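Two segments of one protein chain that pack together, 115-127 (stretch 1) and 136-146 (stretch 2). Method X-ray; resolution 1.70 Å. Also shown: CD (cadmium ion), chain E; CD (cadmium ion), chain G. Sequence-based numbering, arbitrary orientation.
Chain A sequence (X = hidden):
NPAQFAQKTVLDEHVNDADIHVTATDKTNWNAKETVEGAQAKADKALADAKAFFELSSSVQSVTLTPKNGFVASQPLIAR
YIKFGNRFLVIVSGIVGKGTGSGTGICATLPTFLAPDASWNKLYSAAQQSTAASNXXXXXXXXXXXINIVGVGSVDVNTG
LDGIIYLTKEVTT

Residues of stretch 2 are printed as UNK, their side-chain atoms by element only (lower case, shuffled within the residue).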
# COMPACT_ATOMS: atom_id res chain seq x y z
N ALA A 115 -19.47 -5.05 -3.69
CA ALA A 115 -20.48 -4.01 -3.52
C ALA A 115 -19.84 -2.75 -2.91
O ALA A 115 -18.97 -2.84 -2.04
CB ALA A 115 -21.60 -4.51 -2.59
N PRO A 116 -20.26 -1.55 -3.33
CA PRO A 116 -19.63 -0.33 -2.81
C PRO A 116 -20.03 0.02 -1.38
O PRO A 116 -21.15 -0.29 -0.96
CB PRO A 116 -20.12 0.76 -3.78
CG PRO A 116 -21.41 0.23 -4.28
CD PRO A 116 -21.24 -1.29 -4.38
N ASP A 117 -19.15 0.73 -0.68
CA ASP A 117 -19.52 1.41 0.56
C ASP A 117 -20.31 2.65 0.16
O ASP A 117 -19.75 3.62 -0.31
CB ASP A 117 -18.31 1.76 1.39
CG ASP A 117 -18.67 2.17 2.82
OD1 ASP A 117 -19.85 2.05 3.10
OD2 ASP A 117 -17.82 2.61 3.58
N ALA A 118 -21.64 2.58 0.29
CA ALA A 118 -22.55 3.65 -0.12
C ALA A 118 -23.92 3.32 0.46
O ALA A 118 -24.24 2.15 0.69
CB ALA A 118 -22.67 3.77 -1.66
N SER A 119 -24.75 4.35 0.63
CA SER A 119 -26.15 4.12 1.02
C SER A 119 -27.14 4.39 -0.11
O SER A 119 -28.33 4.10 0.04
CB SER A 119 -26.47 4.95 2.28
OG SER A 119 -26.07 6.31 2.18
N TRP A 120 -26.69 4.93 -1.23
CA TRP A 120 -27.53 5.10 -2.41
C TRP A 120 -26.58 5.08 -3.61
O TRP A 120 -25.38 4.78 -3.47
CB TRP A 120 -28.34 6.42 -2.31
CG TRP A 120 -29.56 6.46 -3.24
CD1 TRP A 120 -30.73 5.76 -3.11
CD2 TRP A 120 -29.73 7.30 -4.38
NE1 TRP A 120 -31.59 6.07 -4.14
CE2 TRP A 120 -31.01 7.04 -4.92
CE3 TRP A 120 -28.90 8.25 -5.02
CZ2 TRP A 120 -31.49 7.69 -6.07
CZ3 TRP A 120 -29.37 8.89 -6.15
CH2 TRP A 120 -30.69 8.61 -6.66
N ASN A 121 -27.11 5.37 -4.78
CA ASN A 121 -26.27 5.35 -5.98
C ASN A 121 -25.09 6.29 -5.84
O ASN A 121 -25.20 7.36 -5.30
CB ASN A 121 -27.08 5.78 -7.19
CG ASN A 121 -28.18 4.85 -7.47
OD1 ASN A 121 -27.96 3.72 -7.76
ND2 ASN A 121 -29.41 5.33 -7.34
N LYS A 122 -23.95 5.90 -6.43
CA LYS A 122 -22.83 6.79 -6.68
C LYS A 122 -22.85 7.22 -8.15
O LYS A 122 -23.13 6.40 -9.05
CB LYS A 122 -21.53 6.05 -6.33
CG LYS A 122 -21.41 5.69 -4.81
CD LYS A 122 -20.24 4.72 -4.52
CE LYS A 122 -18.94 5.42 -4.78
NZ LYS A 122 -18.71 6.45 -3.85
N LEU A 123 -22.51 8.48 -8.39
CA LEU A 123 -22.69 9.10 -9.70
C LEU A 123 -21.34 9.37 -10.36
O LEU A 123 -20.50 10.06 -9.79
CB LEU A 123 -23.40 10.46 -9.61
CG LEU A 123 -24.93 10.44 -9.54
CD1 LEU A 123 -25.52 9.39 -8.68
CD2 LEU A 123 -25.43 11.90 -9.18
N TYR A 124 -21.18 8.92 -11.59
CA TYR A 124 -19.94 9.08 -12.34
C TYR A 124 -20.17 9.70 -13.70
O TYR A 124 -21.10 9.31 -14.42
CB TYR A 124 -19.29 7.71 -12.55
CG TYR A 124 -18.79 7.06 -11.29
CD1 TYR A 124 -19.63 6.27 -10.50
CD2 TYR A 124 -17.47 7.30 -10.83
CE1 TYR A 124 -19.15 5.67 -9.35
CE2 TYR A 124 -17.01 6.72 -9.66
CZ TYR A 124 -17.84 5.92 -8.93
OH TYR A 124 -17.41 5.33 -7.75
N SER A 125 -19.27 10.62 -14.06
CA SER A 125 -19.18 11.16 -15.42
C SER A 125 -18.30 10.23 -16.26
O SER A 125 -17.21 9.86 -15.84
CB SER A 125 -18.56 12.55 -15.40
OG SER A 125 -18.37 12.99 -16.76
N ALA A 126 -18.79 9.81 -17.43
CA ALA A 126 -18.05 8.86 -18.27
C ALA A 126 -17.97 9.43 -19.70
O ALA A 126 -18.89 10.15 -20.20
CB ALA A 126 -18.70 7.51 -18.31
N ALA A 127 -16.88 9.11 -20.38
CA ALA A 127 -16.82 9.46 -21.79
C ALA A 127 -17.58 8.45 -22.64
O ALA A 127 -17.62 7.26 -22.35
CB ALA A 127 -15.35 9.52 -22.28
N UNK A 136 -21.18 12.22 -23.77
CA UNK A 136 -20.69 11.72 -22.49
C UNK A 136 -21.91 11.12 -21.79
O UNK A 136 -23.03 11.20 -22.31
c UNK A 136 -20.08 12.89 -21.70
c UNK A 136 -18.01 14.40 -21.76
n UNK A 136 -16.74 14.33 -21.97
c UNK A 136 -18.90 13.49 -22.54
o UNK A 136 -18.47 15.23 -21.00
N UNK A 137 -21.69 10.56 -20.60
CA UNK A 137 -22.72 9.78 -19.92
C UNK A 137 -22.71 10.11 -18.43
O UNK A 137 -21.67 10.39 -17.82
c UNK A 137 -22.51 8.32 -20.14
N UNK A 138 -23.91 10.06 -17.85
CA UNK A 138 -24.10 10.01 -16.41
C UNK A 138 -24.37 8.55 -16.03
O UNK A 138 -25.41 7.99 -16.42
c UNK A 138 -24.98 12.37 -16.13
n UNK A 138 -26.05 13.15 -16.39
o UNK A 138 -23.84 12.83 -16.02
c UNK A 138 -25.27 10.89 -15.96
N UNK A 139 -23.47 7.95 -15.24
CA UNK A 139 -23.56 6.54 -14.89
C UNK A 139 -23.74 6.44 -13.38
O UNK A 139 -23.00 7.06 -12.61
c UNK A 139 -20.98 4.99 -17.44
c UNK A 139 -22.31 5.74 -15.35
c UNK A 139 -22.43 4.32 -14.90
c UNK A 139 -22.14 5.89 -16.86
N UNK A 140 -24.70 5.63 -12.95
CA UNK A 140 -24.89 5.33 -11.57
C UNK A 140 -24.30 3.99 -11.20
O UNK A 140 -24.47 3.02 -11.93
c UNK A 140 -26.36 5.29 -11.17
c UNK A 140 -27.14 6.56 -11.23
c UNK A 140 -26.69 7.69 -11.86
c UNK A 140 -29.21 7.74 -10.72
c UNK A 140 -28.43 6.59 -10.66
c UNK A 140 -27.49 8.86 -11.93
o UNK A 140 -29.52 9.94 -11.46
c UNK A 140 -28.76 8.83 -11.36
N UNK A 141 -23.60 3.92 -10.08
CA UNK A 141 -23.18 2.65 -9.51
C UNK A 141 -24.12 2.40 -8.36
O UNK A 141 -24.07 3.16 -7.39
c UNK A 141 -21.73 2.71 -9.00
c UNK A 141 -21.11 0.31 -9.44
c UNK A 141 -21.21 1.45 -8.39
c UNK A 141 -19.85 1.58 -7.66
N UNK A 142 -24.92 1.33 -8.43
CA UNK A 142 -25.94 1.09 -7.39
C UNK A 142 -25.32 0.42 -6.16
O UNK A 142 -24.22 -0.11 -6.20
c UNK A 142 -27.07 0.21 -7.96
o UNK A 142 -26.64 -1.18 -7.95
N UNK A 143 -26.08 0.39 -5.05
CA UNK A 143 -25.63 -0.24 -3.86
C UNK A 143 -25.43 -1.76 -4.04
O UNK A 143 -24.67 -2.36 -3.28
c UNK A 143 -26.58 1.49 -2.31
c UNK A 143 -26.56 0.01 -2.65
c UNK A 143 -27.94 -0.51 -2.91
N UNK A 144 -26.08 -2.36 -5.00
CA UNK A 144 -25.88 -3.76 -5.31
C UNK A 144 -24.85 -3.93 -6.42
O UNK A 144 -24.72 -5.02 -6.99
o UNK A 144 -27.86 -3.75 -6.72
c UNK A 144 -27.20 -4.41 -5.68
N UNK A 145 -24.16 -2.84 -6.77
CA UNK A 145 -23.05 -2.89 -7.74
C UNK A 145 -23.51 -3.11 -9.18
O UNK A 145 -22.75 -3.67 -10.01
c UNK A 145 -22.00 -3.94 -7.33
N UNK A 146 -24.71 -2.67 -9.52
CA UNK A 146 -25.10 -2.52 -10.91
C UNK A 146 -24.49 -1.25 -11.51
O UNK A 146 -24.48 -0.17 -10.88
c UNK A 146 -27.33 -3.60 -10.44
o UNK A 146 -27.09 -4.71 -10.93
o UNK A 146 -28.05 -3.38 -9.43
c UNK A 146 -26.63 -2.42 -11.03
CD CD E . -20.23 16.64 -20.49
CD CD G . -19.23 2.47 5.47
O HOH W 1 -23.46 -1.81 -0.98
O HOH W 2 -23.62 2.68 -4.62
O HOH W 3 -28.42 2.14 -5.25
O HOH W 4 -22.27 15.78 -21.75
O HOH W 5 -21.62 18.58 -20.10
O HOH W 6 -19.68 17.76 -22.47
O HOH W 7 -18.25 0.00 5.72
O HOH W 8 -21.36 1.91 6.52

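Position 136 carries three carbons in a row, the third bearing one oxygen and one nitrogen: an amide on a two-carbon arm, hence Q136. Its OE1 binds a cadmium ion at 2.3 Å, while its backbone CA lies 3.3 Å from A126 O.

Position 137 has a single side-chain carbon, so it is A137. Its N donates to A126 O (2.9 Å, 144° at the hydrogen) and its O accepts from A126 N (3.0 Å, 158°). The two CB atoms, A126 CB and A137 CB, stand 4.3 Å apart on the same face of the sheet.

Position 138 has two carbons, the second carrying one oxygen and one nitrogen. This shorter amide is N138. It pairs with S125 without hydrogen bonds between them, and its amide group is satisfied elsewhere in the structure.

At 139 there are four carbons, forked at the first, with one arm two carbons long. That beta branching with unequal arms identifies I139. The tip of the longer arm, I139 CD1, reaches A126 CB at 3.5 Å, diagonally across the strands, and the backbone pairs with Y124: Y124 N to I139 O is 2.8 Å, I139 N to Y124 O 2.9 Å.

Position 140 shows one carbon, then a six-carbon ring bearing one oxygen, which is Y140. L123 CD1 sits over one ring face, 3.9 Å from the centroid of the Y140 ring and 18° off its normal, a CH-pi contact. N121 CG lies 3.6 Å from Y140 CD2.

Position 141 again has four carbons, but the fork comes at the second, giving L141. P116 CG is 4.0 Å from L141 CD2, and L141 CB meets the edge of the Y124 ring, 3.9 Å from Y124 CE1.

Position 142 has one carbon and one oxygen: S142. Its CB is 3.6 Å from N121 OD1, whereas its OG turns to its own stretch, accepting from the backbone N of position 146 at 2.9 Å.

Position 143 has one carbon carrying two more, the fork of V143. V143 CG1 lies 3.6 Å from W120 N and 3.7 Å from S119 C, so it packs against backbone.

Position 144, one carbon and one oxygen, is S144 and makes no contact with stretch 1.

Position 145, one carbon, is A145; A145 CB is 4.0 Å from the ring carbon P116 CD. Its phi/psi of 72/29 is left-handed, at the close of the type I turn begun by S142.

Position 146 has two carbons, the second with two oxygens: D146, whose OD2 accepts from S144 OG at 2.7 Å.

The contact is an antiparallel strand pair, 122-127 against 136-141, whose axes approach to 4.6 Å. Six backbone hydrogen bonds fix the register, closing with K122 N to L141 O (2.9 Å) and L141 N to K122 O (2.7 Å). Y124, A126, I139 and L141 share one face; L123 and Y140 pack on the other. Beyond the strands, water 1 donates to P116 O and V143 O, joining the loops.

Stretch 2 (136-146) QANIYLSVSAD
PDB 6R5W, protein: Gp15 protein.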